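Local atomic coordinates of conjugal transfer protein TRWB (Escherichia coli, PDB entry 1E9S), a protein that probably couples DNA processing to the type IV secretion channel in bacterial conjugation, as a hexameric P-loop nucleotide-binding protein. Residues D109-G114 against A431-T436; S215-E220 against L255-S260. All coordinates share one frame; numbering follows the deposited sequence.

Contact 1: D109-G114 against A431-T436; sequences DQRTKG and AFVEGT
Val433 lays its CG2 methyl over the centre of one face of the Arg111 guanidinium, 3.4 Å above the plane, the two side chains crossing at about a right angle. The other branch, CG1, turns to the CB of Gln110. Beneath the methyl, Arg111 grips Asp109 side-on: NE reaches OD1 at 3.0 Å and NH2 reaches OD2 at 2.9 Å, a salt bridge in which both oxygens lie almost in the guanidinium plane. OD1 takes NE on its syn lone pair and the backbone N of Arg111 on its anti lone pair, the latter closing an Asx turn. With CG anti to the backbone N of Asp109 (chi1 -173°), OD2 is carried to the C-terminal segment, where the N of Val433 meets it from above the carboxylate plane, 3.1 Å from OD2 of Asp109, with an N-H...O angle of 170°. A water donates to both OD2 and the O of Ala431; NH2 of Arg111 adds a weak bond to that same carbonyl, while NH1 is hydrogen-bonded to the O of Pro430. Cutting Asp109 back to an alanine would probably leave the guanidinium without its anionic mate, less firmly held under Val433, and take the acceptor from the N of Val433. The backbone adds a straight bond from the N of Gln110 to the O of Val433, 2.8 Å long. Leu94 of helix 92-97 and Ile104 of strand 103-105 also touch Arg111. This is a type I beta turn with an Asx turn inside it, fastening the C-terminal tail to the surface of the P-loop NTPase domain.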
ATOM      1  N   ASP A 109     -43.253  12.492  -1.051  1.00 42.29           N
ATOM      2  CA  ASP A 109     -43.890  13.778  -1.279  1.00 43.67           C
ATOM      3  C   ASP A 109     -45.156  13.535  -2.096  1.00 44.27           C
ATOM      4  O   ASP A 109     -45.128  12.865  -3.121  1.00 42.22           O
ATOM      5  CB  ASP A 109     -42.920  14.699  -2.023  1.00 41.93           C
ATOM      6  CG  ASP A 109     -43.426  16.111  -2.154  1.00 36.40           C
ATOM      7  OD1 ASP A 109     -44.411  16.336  -2.881  1.00 30.34           O
ATOM      8  OD2 ASP A 109     -42.827  17.002  -1.526  1.00 32.47           O
ATOM      9  N   GLN A 110     -46.269  14.076  -1.622  1.00 45.93           N
ATOM     10  CA  GLN A 110     -47.543  13.897  -2.293  1.00 47.11           C
ATOM     11  C   GLN A 110     -47.540  14.352  -3.751  1.00 45.94           C
ATOM     12  O   GLN A 110     -48.342  13.875  -4.546  1.00 46.44           O
ATOM     13  CB  GLN A 110     -48.626  14.641  -1.509  1.00 50.71           C
ATOM     14  CG  GLN A 110     -49.955  13.916  -1.458  1.00 54.20           C
ATOM     15  CD  GLN A 110     -49.795  12.487  -0.994  1.00 52.95           C
ATOM     16  OE1 GLN A 110     -49.211  12.229   0.059  1.00 50.75           O
ATOM     17  NE2 GLN A 110     -50.309  11.547  -1.781  1.00 53.46           N
ATOM     18  N   ARG A 111     -46.629  15.258  -4.097  1.00 44.14           N
ATOM     19  CA  ARG A 111     -46.527  15.802  -5.453  1.00 42.42           C
ATOM     20  C   ARG A 111     -45.670  14.991  -6.420  1.00 42.93           C
ATOM     21  O   ARG A 111     -45.630  15.286  -7.612  1.00 41.08           O
ATOM     22  CB  ARG A 111     -45.968  17.216  -5.393  1.00 41.19           C
ATOM     23  CG  ARG A 111     -46.788  18.170  -4.590  1.00 34.47           C
ATOM     24  CD  ARG A 111     -46.017  19.434  -4.340  1.00 31.65           C
ATOM     25  NE  ARG A 111     -44.886  19.196  -3.452  1.00 30.47           N
ATOM     26  CZ  ARG A 111     -44.060  20.145  -3.018  1.00 29.79           C
ATOM     27  NH1 ARG A 111     -44.229  21.405  -3.389  1.00 30.93           N
ATOM     28  NH2 ARG A 111     -43.065  19.831  -2.208  1.00 26.26           N
ATOM     29  N   THR A 112     -44.985  13.975  -5.908  1.00 42.91           N
ATOM     30  CA  THR A 112     -44.111  13.139  -6.728  1.00 44.80           C
ATOM     31  C   THR A 112     -44.800  12.494  -7.910  1.00 43.71           C
ATOM     32  O   THR A 112     -45.995  12.241  -7.890  1.00 43.39           O
ATOM     33  CB  THR A 112     -43.525  11.966  -5.944  1.00 45.16           C
ATOM     34  OG1 THR A 112     -43.153  12.400  -4.645  1.00 51.80           O
ATOM     35  CG2 THR A 112     -42.328  11.385  -6.664  1.00 39.88           C
ATOM     36  N   LYS A 113     -44.015  12.210  -8.935  1.00 43.74           N
ATOM     37  CA  LYS A 113     -44.513  11.530 -10.108  1.00 42.83           C
ATOM     38  C   LYS A 113     -44.361  10.040  -9.793  1.00 41.68           C
ATOM     39  O   LYS A 113     -43.586   9.657  -8.916  1.00 40.16           O
ATOM     40  CB  LYS A 113     -43.669  11.898 -11.334  1.00 43.42           C
ATOM     41  CG  LYS A 113     -44.036  13.210 -12.008  1.00 44.36           C
ATOM     42  CD  LYS A 113     -45.289  13.067 -12.860  1.00 45.65           C
ATOM     43  CE  LYS A 113     -45.627  14.348 -13.600  1.00 45.95           C
ATOM     44  NZ  LYS A 113     -45.912  15.469 -12.668  1.00 50.17           N
ATOM     45  N   GLY A 114     -45.121   9.202 -10.488  1.00 41.18           N
ATOM     46  CA  GLY A 114     -45.024   7.771 -10.278  1.00 38.11           C
ATOM     47  C   GLY A 114     -43.914   7.280 -11.185  1.00 37.60           C
ATOM     48  O   GLY A 114     -43.820   7.725 -12.328  1.00 37.55           O
ATOM     49  N   ALA A 431     -41.551  23.287   0.352  1.00 52.35           N
ATOM     50  CA  ALA A 431     -40.432  22.385   0.101  1.00 53.10           C
ATOM     51  C   ALA A 431     -40.821  20.916   0.163  1.00 53.33           C
ATOM     52  O   ALA A 431     -40.414  20.122  -0.676  1.00 51.74           O
ATOM     53  CB  ALA A 431     -39.320  22.657   1.094  1.00 50.79           C
ATOM     54  N   PHE A 432     -41.628  20.565   1.152  1.00 54.63           N
ATOM     55  CA  PHE A 432     -42.039  19.182   1.337  1.00 56.87           C
ATOM     56  C   PHE A 432     -43.534  19.093   1.646  1.00 57.60           C
ATOM     57  O   PHE A 432     -44.029  19.786   2.524  1.00 58.82           O
ATOM     58  CB  PHE A 432     -41.196  18.605   2.484  1.00 57.00           C
ATOM     59  CG  PHE A 432     -41.387  17.139   2.745  1.00 58.25           C
ATOM     60  CD1 PHE A 432     -41.157  16.191   1.755  1.00 58.47           C
ATOM     61  CD2 PHE A 432     -41.738  16.701   4.021  1.00 59.07           C
ATOM     62  CE1 PHE A 432     -41.272  14.822   2.035  1.00 58.12           C
ATOM     63  CE2 PHE A 432     -41.853  15.344   4.309  1.00 58.11           C
ATOM     64  CZ  PHE A 432     -41.619  14.402   3.313  1.00 58.74           C
ATOM     65  N   VAL A 433     -44.247  18.255   0.900  1.00 58.21           N
ATOM     66  CA  VAL A 433     -45.672  18.042   1.111  1.00 58.17           C
ATOM     67  C   VAL A 433     -45.803  16.560   1.454  1.00 58.80           C
ATOM     68  O   VAL A 433     -45.980  15.712   0.589  1.00 59.64           O
ATOM     69  CB  VAL A 433     -46.474  18.394  -0.149  1.00 58.12           C
ATOM     70  CG1 VAL A 433     -47.919  17.965   0.018  1.00 55.15           C
ATOM     71  CG2 VAL A 433     -46.389  19.879  -0.399  1.00 53.15           C
ATOM     72  N   GLU A 434     -45.603  16.257   2.734  1.00 52.85           N
ATOM     73  CA  GLU A 434     -45.656  14.888   3.268  1.00 47.89           C
ATOM     74  C   GLU A 434     -47.062  14.317   3.365  1.00 44.60           C
ATOM     75  O   GLU A 434     -47.283  13.139   3.093  1.00 42.02           O
ATOM     76  CB  GLU A 434     -45.001  14.860   4.655  1.00 48.79           C
ATOM     77  CG  GLU A 434     -45.571  13.837   5.637  1.00 51.04           C
ATOM     78  CD  GLU A 434     -45.202  12.413   5.292  1.00 51.24           C
ATOM     79  OE1 GLU A 434     -44.389  12.224   4.365  1.00 53.77           O
ATOM     80  OE2 GLU A 434     -45.719  11.485   5.954  1.00 46.94           O
ATOM     81  N   GLY A 435     -48.007  15.151   3.788  1.00 41.66           N
ATOM     82  CA  GLY A 435     -49.380  14.705   3.889  1.00 40.86           C
ATOM     83  C   GLY A 435     -49.905  14.520   5.295  1.00 39.06           C
ATOM     84  O   GLY A 435     -51.113  14.515   5.492  1.00 41.12           O
ATOM     85  N   THR A 436     -49.018  14.358   6.268  1.00 37.76           N
ATOM     86  CA  THR A 436     -49.445  14.173   7.649  1.00 36.72           C
ATOM     87  C   THR A 436     -49.840  15.511   8.283  1.00 39.39           C
ATOM     88  O   THR A 436     -49.178  16.541   8.081  1.00 37.71           O
ATOM     89  CB  THR A 436     -48.334  13.501   8.488  1.00 35.38           C
ATOM     90  OG1 THR A 436     -47.944  12.277   7.855  1.00 34.89           O
ATOM     91  CG2 THR A 436     -48.825  13.192   9.897  1.00 31.81           C
TER
HETATM   92  O   HOH W   1     -40.241  17.682  -1.784  1.00 19.99           O

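Contact 2: S215-E220 against L255-S260; sequences SDKLPE and LRPLIS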
ATOM      1  N   SER A 215     -31.747  -6.764  -2.078  1.00 28.81           N
ATOM      2  CA  SER A 215     -32.532  -6.488  -0.878  1.00 29.43           C
ATOM      3  C   SER A 215     -32.113  -5.136  -0.306  1.00 31.39           C
ATOM      4  O   SER A 215     -32.853  -4.516   0.446  1.00 31.99           O
ATOM      5  CB  SER A 215     -32.304  -7.565   0.177  1.00 28.40           C
ATOM      6  OG  SER A 215     -31.155  -7.266   0.945  1.00 23.58           O
ATOM      7  N   ASP A 216     -30.914  -4.690  -0.665  1.00 31.90           N
ATOM      8  CA  ASP A 216     -30.381  -3.414  -0.200  1.00 34.36           C
ATOM      9  C   ASP A 216     -30.785  -2.234  -1.072  1.00 33.60           C
ATOM     10  O   ASP A 216     -31.091  -1.164  -0.558  1.00 32.64           O
ATOM     11  CB  ASP A 216     -28.853  -3.453  -0.142  1.00 38.65           C
ATOM     12  CG  ASP A 216     -28.340  -4.105   1.107  1.00 43.36           C
ATOM     13  OD1 ASP A 216     -29.069  -4.065   2.124  1.00 46.37           O
ATOM     14  OD2 ASP A 216     -27.207  -4.644   1.077  1.00 45.83           O
ATOM     15  N   LYS A 217     -30.783  -2.433  -2.389  1.00 32.35           N
ATOM     16  CA  LYS A 217     -31.099  -1.367  -3.338  1.00 30.68           C
ATOM     17  C   LYS A 217     -32.571  -1.177  -3.675  1.00 31.43           C
ATOM     18  O   LYS A 217     -33.042  -0.052  -3.811  1.00 29.68           O
ATOM     19  CB  LYS A 217     -30.340  -1.585  -4.654  1.00 30.18           C
ATOM     20  CG  LYS A 217     -28.854  -1.814  -4.516  1.00 25.86           C
ATOM     21  CD  LYS A 217     -28.183  -0.684  -3.777  1.00 28.39           C
ATOM     22  CE  LYS A 217     -26.731  -1.019  -3.480  1.00 26.04           C
ATOM     23  NZ  LYS A 217     -26.220  -0.188  -2.357  1.00 29.45           N
ATOM     24  N   LEU A 218     -33.300  -2.279  -3.805  1.00 32.94           N
ATOM     25  CA  LEU A 218     -34.704  -2.227  -4.193  1.00 32.86           C
ATOM     26  C   LEU A 218     -35.786  -1.711  -3.231  1.00 34.13           C
ATOM     27  O   LEU A 218     -36.774  -1.148  -3.689  1.00 32.90           O
ATOM     28  CB  LEU A 218     -35.144  -3.605  -4.717  1.00 30.34           C
ATOM     29  CG  LEU A 218     -34.517  -4.141  -6.011  1.00 27.17           C
ATOM     30  CD1 LEU A 218     -35.205  -5.435  -6.408  1.00 27.12           C
ATOM     31  CD2 LEU A 218     -34.644  -3.129  -7.128  1.00 24.75           C
ATOM     32  N   PRO A 219     -35.629  -1.898  -1.904  1.00 34.05           N
ATOM     33  CA  PRO A 219     -36.662  -1.421  -0.986  1.00 34.26           C
ATOM     34  C   PRO A 219     -37.369  -0.109  -1.339  1.00 35.38           C
ATOM     35  O   PRO A 219     -38.600  -0.065  -1.417  1.00 33.52           O
ATOM     36  CB  PRO A 219     -35.920  -1.366   0.340  1.00 33.00           C
ATOM     37  CG  PRO A 219     -35.085  -2.577   0.261  1.00 32.51           C
ATOM     38  CD  PRO A 219     -34.499  -2.456  -1.138  1.00 33.09           C
ATOM     39  N   GLU A 220     -36.609   0.954  -1.566  1.00 35.60           N
ATOM     40  CA  GLU A 220     -37.226   2.236  -1.873  1.00 36.24           C
ATOM     41  C   GLU A 220     -37.830   2.350  -3.266  1.00 36.08           C
ATOM     42  O   GLU A 220     -38.637   3.234  -3.531  1.00 35.50           O
ATOM     43  CB  GLU A 220     -36.235   3.370  -1.631  1.00 38.89           C
ATOM     44  CG  GLU A 220     -36.818   4.449  -0.721  1.00 40.61           C
ATOM     45  CD  GLU A 220     -37.145   3.954   0.686  1.00 41.51           C
ATOM     46  OE1 GLU A 220     -36.525   2.987   1.165  1.00 43.25           O
ATOM     47  OE2 GLU A 220     -38.023   4.550   1.330  1.00 38.85           O
ATOM     48  N   LEU A 255     -32.514   6.602   1.170  1.00 34.13           N
ATOM     49  CA  LEU A 255     -32.757   6.975  -0.218  1.00 33.44           C
ATOM     50  C   LEU A 255     -31.514   7.112  -1.090  1.00 32.34           C
ATOM     51  O   LEU A 255     -31.630   7.426  -2.266  1.00 30.81           O
ATOM     52  CB  LEU A 255     -33.549   8.287  -0.264  1.00 33.84           C
ATOM     53  CG  LEU A 255     -34.984   8.306   0.285  1.00 33.25           C
ATOM     54  CD1 LEU A 255     -35.498   9.717   0.365  1.00 32.99           C
ATOM     55  CD2 LEU A 255     -35.880   7.504  -0.609  1.00 33.00           C
ATOM     56  N   ARG A 256     -30.331   6.869  -0.532  1.00 31.67           N
ATOM     57  CA  ARG A 256     -29.101   7.011  -1.305  1.00 31.52           C
ATOM     58  C   ARG A 256     -29.136   6.192  -2.594  1.00 29.97           C
ATOM     59  O   ARG A 256     -28.791   6.694  -3.661  1.00 29.70           O
ATOM     60  CB  ARG A 256     -27.881   6.634  -0.453  1.00 32.26           C
ATOM     61  CG  ARG A 256     -26.592   7.266  -0.940  1.00 30.06           C
ATOM     62  CD  ARG A 256     -25.474   7.218   0.093  1.00 33.90           C
ATOM     63  NE  ARG A 256     -24.410   6.287  -0.284  1.00 42.87           N
ATOM     64  CZ  ARG A 256     -23.103   6.580  -0.364  1.00 45.56           C
ATOM     65  NH1 ARG A 256     -22.647   7.804  -0.094  1.00 45.01           N
ATOM     66  NH2 ARG A 256     -22.235   5.631  -0.712  1.00 43.75           N
ATOM     67  N   PRO A 257     -29.578   4.928  -2.522  1.00 29.77           N
ATOM     68  CA  PRO A 257     -29.613   4.127  -3.749  1.00 29.44           C
ATOM     69  C   PRO A 257     -30.615   4.608  -4.796  1.00 28.41           C
ATOM     70  O   PRO A 257     -30.325   4.583  -5.989  1.00 28.72           O
ATOM     71  CB  PRO A 257     -29.930   2.715  -3.245  1.00 28.36           C
ATOM     72  CG  PRO A 257     -29.553   2.749  -1.787  1.00 25.69           C
ATOM     73  CD  PRO A 257     -29.965   4.123  -1.354  1.00 25.02           C
ATOM     74  N   LEU A 258     -31.790   5.044  -4.354  1.00 28.40           N
ATOM     75  CA  LEU A 258     -32.818   5.522  -5.275  1.00 28.13           C
ATOM     76  C   LEU A 258     -32.397   6.819  -5.953  1.00 28.75           C
ATOM     77  O   LEU A 258     -32.496   6.949  -7.163  1.00 28.48           O
ATOM     78  CB  LEU A 258     -34.139   5.751  -4.542  1.00 28.85           C
ATOM     79  CG  LEU A 258     -35.445   5.318  -5.227  1.00 29.35           C
ATOM     80  CD1 LEU A 258     -36.577   6.197  -4.741  1.00 27.14           C
ATOM     81  CD2 LEU A 258     -35.325   5.403  -6.743  1.00 26.17           C
ATOM     82  N   ILE A 259     -31.932   7.780  -5.168  1.00 27.19           N
ATOM     83  CA  ILE A 259     -31.489   9.054  -5.701  1.00 27.92           C
ATOM     84  C   ILE A 259     -30.304   8.881  -6.646  1.00 28.91           C
ATOM     85  O   ILE A 259     -30.203   9.570  -7.660  1.00 29.54           O
ATOM     86  CB  ILE A 259     -31.142   9.980  -4.551  1.00 29.45           C
ATOM     87  CG1 ILE A 259     -32.431  10.242  -3.760  1.00 28.49           C
ATOM     88  CG2 ILE A 259     -30.527  11.261  -5.067  1.00 26.46           C
ATOM     89  CD1 ILE A 259     -32.262  11.093  -2.554  1.00 29.29           C
ATOM     90  N   SER A 260     -29.416   7.950  -6.312  1.00 27.13           N
ATOM     91  CA  SER A 260     -28.260   7.653  -7.143  1.00 27.15           C
ATOM     92  C   SER A 260     -28.757   7.061  -8.457  1.00 26.42           C
ATOM     93  O   SER A 260     -28.183   7.318  -9.514  1.00 25.19           O
ATOM     94  CB  SER A 260     -27.344   6.641  -6.445  1.00 24.76           C
ATOM     95  OG  SER A 260     -26.923   7.107  -5.174  1.00 18.84           O
TER
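Van der Waals packing joins the two segments, and no hydrogen bond crosses between them. The CB of Pro257 points toward segment 215-220, where CD of Lys217 lies 3.9 Å from the CB of Pro257 and a little farther from its CG. The lysine chain and the ring cross at about a right angle; CG of Lys217 stands beside its backbone N (chi1 -51°) and a bend at chi2 lays CD across the CB side of the ring. Leu258 forms the other half of the packing. Its CD1 methyl approaches the backbone O of Glu220 at 3.8 Å, and its CG is 4.2 Å from the CB of Glu220. Leu255 also lies beside Glu220, though the closeness of its CD2 to that side chain is doubtful in detail. The polar ends find partners beyond the two segments: NZ of Lys217 forms a salt bridge with Glu292, and OE2 of Glu220 is hydrogen-bonded to the hydroxyl of Tyr108. Lys217 thus gives CD, and Glu220 its CB, to the packing, while their polar ends turn to loop residues. Within helix 252-269 the backbone bond from the N of Ile259 to the O of Leu255, 2.9 Å, continues the winding past a kink, where the N atoms of Pro257 and Leu258 have no bond to the preceding turn. Leu255 and Ile259 touch Trp247, which places this helix against strand 243-247. The contact is helix-to-helix packing on the flank of the central sheet of a P-loop NTPase fold, joining helix 252-269 to the 201-217 and 219-223 pair.

Contact 1 is a surface contact between two loops, its centre about 23 Å from that of the chain; contact 2 is partly buried, its centre about 17 Å from the same point. Their nearest atoms are about 8 Å apart. Along the chain, contact 2 is nested inside the span closed by contact 1. Hydrogen bonds, a bridging water and a methyl over a guanidinium join the loops, with a salt bridge inside one of them; side-chain carbons and a carbonyl of Glu220 pack the helices in the second. The loop after strand 103-105 serves both: its Pro107 and Tyr108 meet Leu255 and Glu220, and Asp109 follows directly.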